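Side-chain contacts in lipase, class 3 (Penicillium roqueforti FM164, PDB 6L7N), which probably hydrolyses the ester bonds of lipids such as triacylglycerols, as a class 3 lipase with an alpha/beta-hydrolase fold: residues K35-K40 / Q45-G50; G67-D72 / K127-A132; L120-I125 / V157-G162. All coordinates share one frame; numbering follows the deposited sequence.

The three contacts lie in one chain, at and around strand 66-72 of its mixed sheet. Contact 1 closes first along the chain, in the N-terminal region. Contacts 2 and 3 then interleave, and both use helix 112-135. The centres of contacts 1 and 2 lie about 17 Å apart, and the two touch through Ile36 against Phe68 and Ala70. Strand 66-72 thus has the N-terminal loop on one face and helix 112-135 on the other. Contacts 2 and 3 have centres about 12 Å apart and meet through Leu129 and Leu160. Contacts 1 and 3 do not touch. The result is a layered arrangement, with contact 1 on one face of the sheet and helices 112-135 and 148-161 on the other.

Contact 1. Residues K35-K40 / Q45-G50; sequences KISCSK and QVEEAG
Ser37 and Glu47 bring the backbones closest, 6.0 Å between their CA atoms, where an irregular loop runs past the short helix 44-49. Glu47 carries the polar part of the contact. Its chain is extended beyond CG and reaches over the loop, with CG 3.5 Å from Ile36 O. The carboxylate then ends at the backbone of Cys38. Cys38 N donates to Glu47 OE2 over 2.8 Å, and the bond is almost straight, with an N-H...O angle of 174°. The amide comes to the anti side of the carboxylate, 19° out of its plane. Ser37 OG lies 3.3 Å from the same Glu47 OE2, at best a weak hydrogen bond.

This arrangement belongs to a disulfide-closed loop in the N-terminal region of the lipase. Cys38 is joined to Cys43, just ahead of the helix, so the covalent link and the Glu47 bond both hold loop 35-40 to helix 44-49. Ser37 N is held separately by Asp27.

The apolar part lies on the inner side. Ile36 CG2 meets Val46 CG1 at 3.6 Å, and the two branched side chains slant across each other. In both residues the touching methyl stands anti to the backbone N. Ile36 is buried, and it also packs on Ala21 of helix 6-22 and on Phe68 and Ala70 of strand 66-72. At the far end of the helix, Gly50 turns to positive phi (76°). Its N still bonds to Glu47 O over 2.9 Å.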
# COMPACT_ATOMS: atom_id res chain seq x y z
N LYS A 35 -0.48 9.41 -19.88
CA LYS A 35 0.21 9.92 -18.71
C LYS A 35 -0.67 9.81 -17.47
O LYS A 35 -1.87 10.10 -17.53
CB LYS A 35 0.61 11.38 -18.93
CG LYS A 35 1.39 11.60 -20.22
CD LYS A 35 1.18 13.01 -20.78
CE LYS A 35 2.03 13.22 -22.04
NZ LYS A 35 2.31 14.66 -22.31
N ILE A 36 -0.08 9.40 -16.34
CA ILE A 36 -0.78 9.48 -15.06
C ILE A 36 -1.08 10.93 -14.74
O ILE A 36 -0.21 11.81 -14.86
CB ILE A 36 0.06 8.85 -13.94
CG1 ILE A 36 0.11 7.32 -14.03
CG2 ILE A 36 -0.44 9.30 -12.58
CD1 ILE A 36 1.17 6.72 -13.12
N SER A 37 -2.30 11.20 -14.27
CA SER A 37 -2.69 12.55 -13.91
C SER A 37 -3.67 12.49 -12.76
O SER A 37 -4.48 11.57 -12.67
CB SER A 37 -3.32 13.30 -15.10
OG SER A 37 -3.39 14.68 -14.79
N CYS A 38 -3.58 13.48 -11.87
CA CYS A 38 -4.48 13.61 -10.73
C CYS A 38 -5.20 14.93 -10.86
O CYS A 38 -4.62 15.98 -10.58
CB CYS A 38 -3.71 13.54 -9.42
SG CYS A 38 -2.93 11.97 -9.23
N SER A 39 -6.47 14.89 -11.25
CA SER A 39 -7.18 16.13 -11.53
C SER A 39 -7.30 17.00 -10.28
O SER A 39 -7.30 18.22 -10.38
CB SER A 39 -8.56 15.84 -12.13
OG SER A 39 -9.36 15.06 -11.28
N LYS A 40 -7.34 16.39 -9.10
CA LYS A 40 -7.44 17.17 -7.87
C LYS A 40 -6.09 17.67 -7.36
O LYS A 40 -6.02 18.21 -6.25
CB LYS A 40 -8.14 16.36 -6.78
CG LYS A 40 -9.60 16.04 -7.09
CD LYS A 40 -10.31 17.20 -7.76
CE LYS A 40 -11.09 18.04 -6.76
NZ LYS A 40 -11.88 19.11 -7.44
N GLN A 45 4.27 15.44 -8.10
CA GLN A 45 5.60 14.91 -8.40
C GLN A 45 5.54 13.69 -9.31
O GLN A 45 6.47 13.44 -10.09
CB GLN A 45 6.35 14.61 -7.10
CG GLN A 45 6.65 15.85 -6.27
CD GLN A 45 7.51 15.54 -5.05
OE1 GLN A 45 7.45 14.45 -4.49
NE2 GLN A 45 8.33 16.51 -4.64
N VAL A 46 4.43 12.94 -9.25
CA VAL A 46 4.24 11.86 -10.22
C VAL A 46 4.13 12.44 -11.62
O VAL A 46 4.83 12.00 -12.54
CB VAL A 46 2.99 11.04 -9.88
CG1 VAL A 46 2.66 10.13 -11.04
CG2 VAL A 46 3.23 10.23 -8.62
N GLU A 47 3.23 13.40 -11.81
CA GLU A 47 3.10 14.01 -13.13
C GLU A 47 4.42 14.62 -13.59
O GLU A 47 4.74 14.57 -14.79
CB GLU A 47 2.01 15.07 -13.11
CG GLU A 47 0.63 14.50 -12.85
CD GLU A 47 -0.40 15.58 -12.66
OE1 GLU A 47 -0.10 16.73 -13.05
OE2 GLU A 47 -1.49 15.28 -12.14
N GLU A 48 5.19 15.18 -12.66
CA GLU A 48 6.49 15.76 -12.97
C GLU A 48 7.47 14.72 -13.50
O GLU A 48 8.31 15.04 -14.35
CB GLU A 48 7.08 16.45 -11.74
CG GLU A 48 8.55 16.86 -11.86
CD GLU A 48 8.84 17.81 -13.02
OE1 GLU A 48 10.01 18.15 -13.28
OE2 GLU A 48 7.88 18.25 -13.64
N ALA A 49 7.39 13.48 -13.01
CA ALA A 49 8.23 12.43 -13.58
C ALA A 49 7.85 12.07 -15.02
O ALA A 49 8.64 11.39 -15.69
CB ALA A 49 8.17 11.18 -12.71
N GLY A 50 6.67 12.46 -15.49
CA GLY A 50 6.23 12.03 -16.81
C GLY A 50 5.75 10.59 -16.89
O GLY A 50 5.49 10.10 -17.99

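Contact 2. Residues G67-D72 / K127-A132; sequences GFIAVD and KELKEA
Ile69 of the strand meets Glu128 and Leu129 of the helix, and its CD1 methyl does most of the touching. The purely apolar part is Ile69 against Leu129. Ile69 CD1 lies 3.8 Å from Leu129 CD2 and 3.9 Å from Leu129 CG. The second branch joins in, with Ile69 CG2 4.0 Å from Leu129 CD2. One leucine methyl therefore sits against both branches of the isoleucine. The CB of Ile69 points at the helix. CG1 stands beside the backbone N, and chi2 of 177° sets CD1 anti to CA, which carries the terminal methyl to the helix surface. Leu129 starts off to one side, but the end of its side chain swings nearer.

This is the helix-on-sheet layer of the alpha/beta-hydrolase fold. Strand 66-72 lies next to strand 77-83 in the mixed sheet. Helix 112-135 lies on the chain path from 77-83 to the neighbouring parallel strand 140-146, a beta-alpha-beta crossover. The contact thus joins that crossover helix to a strand just beyond the pair it connects. Ile69 also packs on Val78 and Leu80 of strand 77-83.

The second kind of contact is between a methyl and an acidic side chain. Ile69 CD1 rests 3.8 Å from Glu128 CB and 3.5 Å from Glu128 OE2. Both are van der Waals contacts. The glutamate is extended beyond CG and runs past the methyl, so its aliphatic base and one carboxylate oxygen both border it. Glu128 also touches Tyr55 of strand 52-57.

No hydrogen bond crosses between the two segments. Backbone bonds serve the helix and the sheet separately: Ala132 N bonds to Glu128 O over 2.9 Å, and the strand pairs with its neighbours through Ile69 with Phe54 and Tyr55 and Ala70 with Val79.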
# COMPACT_ATOMS: atom_id res chain seq x y z
N GLY A 67 -6.21 -0.66 -10.28
CA GLY A 67 -4.83 -0.22 -10.19
C GLY A 67 -4.16 -0.18 -11.55
O GLY A 67 -4.81 -0.25 -12.59
N PHE A 68 -2.84 -0.10 -11.49
CA PHE A 68 -2.09 0.10 -12.72
C PHE A 68 -0.64 -0.34 -12.54
O PHE A 68 -0.13 -0.42 -11.42
CB PHE A 68 -2.14 1.56 -13.19
CG PHE A 68 -1.57 2.55 -12.20
CD1 PHE A 68 -0.20 2.78 -12.11
CD2 PHE A 68 -2.42 3.29 -11.39
CE1 PHE A 68 0.32 3.72 -11.20
CE2 PHE A 68 -1.92 4.23 -10.48
CZ PHE A 68 -0.54 4.45 -10.39
N ILE A 69 -0.00 -0.62 -13.67
CA ILE A 69 1.45 -0.71 -13.79
C ILE A 69 1.89 0.45 -14.67
O ILE A 69 1.44 0.57 -15.82
CB ILE A 69 1.89 -2.05 -14.40
CG1 ILE A 69 1.26 -3.24 -13.63
CG2 ILE A 69 3.41 -2.14 -14.48
CD1 ILE A 69 1.61 -4.60 -14.23
N ALA A 70 2.75 1.30 -14.12
CA ALA A 70 3.30 2.46 -14.82
C ALA A 70 4.81 2.40 -14.81
O ALA A 70 5.42 1.66 -14.03
CB ALA A 70 2.84 3.78 -14.20
N VAL A 71 5.44 3.18 -15.68
CA VAL A 71 6.90 3.26 -15.73
C VAL A 71 7.32 4.70 -15.49
O VAL A 71 6.78 5.63 -16.12
CB VAL A 71 7.48 2.73 -17.05
CG1 VAL A 71 8.90 3.23 -17.20
CG2 VAL A 71 7.50 1.17 -17.05
N ASP A 72 8.29 4.88 -14.60
CA ASP A 72 8.82 6.16 -14.15
C ASP A 72 10.28 6.18 -14.60
O ASP A 72 11.14 5.55 -13.98
CB ASP A 72 8.66 6.26 -12.64
CG ASP A 72 9.27 7.51 -12.05
OD1 ASP A 72 10.07 8.21 -12.73
OD2 ASP A 72 8.91 7.79 -10.89
N LYS A 127 2.36 -11.74 -15.78
CA LYS A 127 2.78 -11.73 -17.19
C LYS A 127 3.11 -10.30 -17.66
O LYS A 127 4.13 -10.07 -18.34
CB LYS A 127 1.69 -12.36 -18.06
CG LYS A 127 1.40 -13.83 -17.74
CD LYS A 127 0.28 -14.36 -18.64
CE LYS A 127 -0.19 -15.74 -18.21
NZ LYS A 127 -1.54 -16.03 -18.76
N GLU A 128 2.28 -9.33 -17.26
CA GLU A 128 2.50 -7.94 -17.63
C GLU A 128 3.81 -7.42 -17.05
O GLU A 128 4.57 -6.70 -17.71
CB GLU A 128 1.33 -7.08 -17.15
CG GLU A 128 -0.01 -7.38 -17.80
CD GLU A 128 -1.19 -6.66 -17.15
OE1 GLU A 128 -2.30 -6.63 -17.75
OE2 GLU A 128 -1.03 -6.12 -16.03
N LEU A 129 4.07 -7.73 -15.78
CA LEU A 129 5.30 -7.28 -15.16
C LEU A 129 6.50 -7.88 -15.87
O LEU A 129 7.52 -7.20 -16.05
CB LEU A 129 5.32 -7.64 -13.68
CG LEU A 129 4.52 -6.71 -12.79
CD1 LEU A 129 4.53 -7.27 -11.37
CD2 LEU A 129 5.12 -5.31 -12.83
N LYS A 130 6.42 -9.14 -16.27
CA LYS A 130 7.55 -9.72 -16.99
C LYS A 130 7.84 -8.91 -18.24
O LYS A 130 9.00 -8.56 -18.51
CB LYS A 130 7.27 -11.19 -17.35
CG LYS A 130 8.43 -11.85 -18.09
CD LYS A 130 8.17 -13.33 -18.32
CE LYS A 130 9.32 -13.97 -19.09
NZ LYS A 130 8.97 -15.34 -19.54
N GLU A 131 6.79 -8.51 -18.95
CA GLU A 131 6.98 -7.69 -20.15
C GLU A 131 7.61 -6.34 -19.82
O GLU A 131 8.60 -5.92 -20.45
CB GLU A 131 5.65 -7.50 -20.85
CG GLU A 131 5.47 -8.34 -22.07
CD GLU A 131 4.20 -7.99 -22.79
OE1 GLU A 131 4.11 -6.86 -23.31
OE2 GLU A 131 3.27 -8.82 -22.78
N ALA A 132 7.05 -5.62 -18.85
CA ALA A 132 7.50 -4.26 -18.59
C ALA A 132 8.91 -4.24 -17.99
O ALA A 132 9.72 -3.35 -18.30
CB ALA A 132 6.50 -3.54 -17.68

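Contact 3. Residues L120-I125 / V157-G162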
# COMPACT_ATOMS: atom_id res chain seq x y z
N LEU A 120 -7.00 -12.83 -7.60
CA LEU A 120 -7.89 -12.55 -8.74
C LEU A 120 -7.16 -11.87 -9.90
O LEU A 120 -7.50 -12.11 -11.07
CB LEU A 120 -9.05 -11.67 -8.27
CG LEU A 120 -10.25 -11.59 -9.21
CD1 LEU A 120 -11.00 -12.92 -9.20
CD2 LEU A 120 -11.16 -10.44 -8.83
N VAL A 121 -6.17 -11.02 -9.61
CA VAL A 121 -5.46 -10.25 -10.64
C VAL A 121 -4.05 -10.78 -10.90
O VAL A 121 -3.41 -10.34 -11.88
CB VAL A 121 -5.41 -8.75 -10.28
CG1 VAL A 121 -6.77 -8.12 -10.41
CG2 VAL A 121 -4.85 -8.55 -8.87
N ARG A 122 -3.59 -11.74 -10.10
CA ARG A 122 -2.18 -12.12 -10.05
C ARG A 122 -1.65 -12.59 -11.41
O ARG A 122 -0.57 -12.17 -11.83
CB ARG A 122 -2.02 -13.21 -8.99
CG ARG A 122 -0.75 -14.01 -9.05
CD ARG A 122 -0.54 -14.76 -7.76
NE ARG A 122 -1.47 -15.87 -7.60
CZ ARG A 122 -1.29 -16.85 -6.72
NH1 ARG A 122 -0.24 -16.83 -5.92
NH2 ARG A 122 -2.17 -17.83 -6.63
N ASP A 123 -2.34 -13.53 -12.06
CA ASP A 123 -1.78 -14.17 -13.25
C ASP A 123 -1.42 -13.15 -14.32
O ASP A 123 -0.29 -13.11 -14.84
CB ASP A 123 -2.77 -15.21 -13.78
CG ASP A 123 -2.99 -16.35 -12.81
OD1 ASP A 123 -2.52 -16.26 -11.66
OD2 ASP A 123 -3.67 -17.33 -13.19
N ASP A 124 -2.39 -12.29 -14.65
CA ASP A 124 -2.14 -11.27 -15.67
C ASP A 124 -1.10 -10.27 -15.20
O ASP A 124 -0.27 -9.81 -16.00
CB ASP A 124 -3.43 -10.55 -16.05
CG ASP A 124 -4.23 -11.29 -17.11
OD1 ASP A 124 -3.77 -12.35 -17.57
OD2 ASP A 124 -5.31 -10.80 -17.47
N ILE A 125 -1.11 -9.91 -13.91
CA ILE A 125 -0.12 -8.92 -13.47
C ILE A 125 1.28 -9.50 -13.57
O ILE A 125 2.23 -8.79 -13.93
CB ILE A 125 -0.46 -8.41 -12.06
CG1 ILE A 125 -1.60 -7.39 -12.14
CG2 ILE A 125 0.77 -7.74 -11.42
CD1 ILE A 125 -2.20 -6.99 -10.79
N VAL A 157 3.40 -7.79 -3.04
CA VAL A 157 4.85 -7.69 -2.97
C VAL A 157 5.42 -9.00 -2.48
O VAL A 157 6.34 -9.57 -3.08
CB VAL A 157 5.30 -6.55 -2.04
CG1 VAL A 157 6.80 -6.38 -2.17
CG2 VAL A 157 4.67 -5.32 -2.39
N ALA A 158 4.86 -9.51 -1.38
CA ALA A 158 5.50 -10.67 -0.76
C ALA A 158 5.50 -11.82 -1.74
O ALA A 158 6.52 -12.51 -1.93
CB ALA A 158 4.77 -11.03 0.54
N ASP A 159 4.39 -11.97 -2.47
CA ASP A 159 4.25 -13.07 -3.40
C ASP A 159 5.20 -12.88 -4.57
O ASP A 159 5.93 -13.80 -4.94
CB ASP A 159 2.80 -13.12 -3.89
CG ASP A 159 2.49 -14.36 -4.70
OD1 ASP A 159 3.26 -15.35 -4.65
OD2 ASP A 159 1.46 -14.33 -5.38
N LEU A 160 5.25 -11.65 -5.10
CA LEU A 160 6.13 -11.39 -6.23
C LEU A 160 7.59 -11.57 -5.85
O LEU A 160 8.42 -11.88 -6.71
CB LEU A 160 5.91 -9.99 -6.77
CG LEU A 160 4.55 -9.81 -7.46
CD1 LEU A 160 4.28 -8.34 -7.76
CD2 LEU A 160 4.48 -10.67 -8.74
N ARG A 161 7.92 -11.40 -4.57
CA ARG A 161 9.32 -11.54 -4.22
C ARG A 161 9.77 -13.00 -4.32
O ARG A 161 10.96 -13.26 -4.49
CB ARG A 161 9.57 -10.97 -2.83
CG ARG A 161 9.58 -9.43 -2.79
CD ARG A 161 9.62 -8.94 -1.33
NE ARG A 161 9.67 -7.48 -1.21
CZ ARG A 161 9.24 -6.82 -0.14
NH1 ARG A 161 8.71 -7.48 0.88
NH2 ARG A 161 9.30 -5.49 -0.11
N GLY A 162 8.83 -13.95 -4.24
CA GLY A 162 9.12 -15.35 -4.45
C GLY A 162 8.94 -15.81 -5.88
O GLY A 162 9.16 -16.99 -6.18
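Arg122 and Asp159 bridge two helices whose backbones stay well apart, with 9.2 Å between the CA atoms of Arg122 and Leu160. The arginine spans this distance. Its CB points at helix 148-161, and CG stands anti to the backbone N, but neither atom touches the other segment. Contact begins at CD, which lies 3.1 Å from Asp159 OD2, a tight fit of a methylene against a carboxylate oxygen. The chain bends at chi3 (72°), which sets the direction of NE. NE and CZ lie farther off, each 4.0 Å from Asp159 OD2. NH1 lies on the CD side of the NE-CZ bond, so the two flank the same oxygen. NH1 donates to Asp159 OD2 over 3.1 Å, with an N-H...O angle of 156°, as part of a salt bridge. The oxygen sits near the guanidinium plane, at its edge, and is met on its syn side, tilted from the carboxylate plane. The two planes are turned 53° apart, so this is not the coplanar, edge-to-edge pair with two parallel bonds; a single N-H makes the bond.

Helix 112-135 and helix 148-161 pack side by side on the sheet of the alpha/beta-hydrolase fold. Helix 148-161 starts within the GxSxG motif around Ser147, probably the nucleophile elbow. The bridge lies near the C-terminal end of that helix.

Asp159 is buried, and both of its oxygens have partners. OD2 also accepts a hydrogen bond from Trp118 NE1, and OD1 forms a salt bridge with Lys163 NZ. The negative charge is thus shared between two cationic groups, which would help keep it ionised. A methionine in place of Arg122 would probably leave Asp159 OD2 to Trp118 alone and weaken the link between the helices. Trp115 packs against both Arg122 and Asp159.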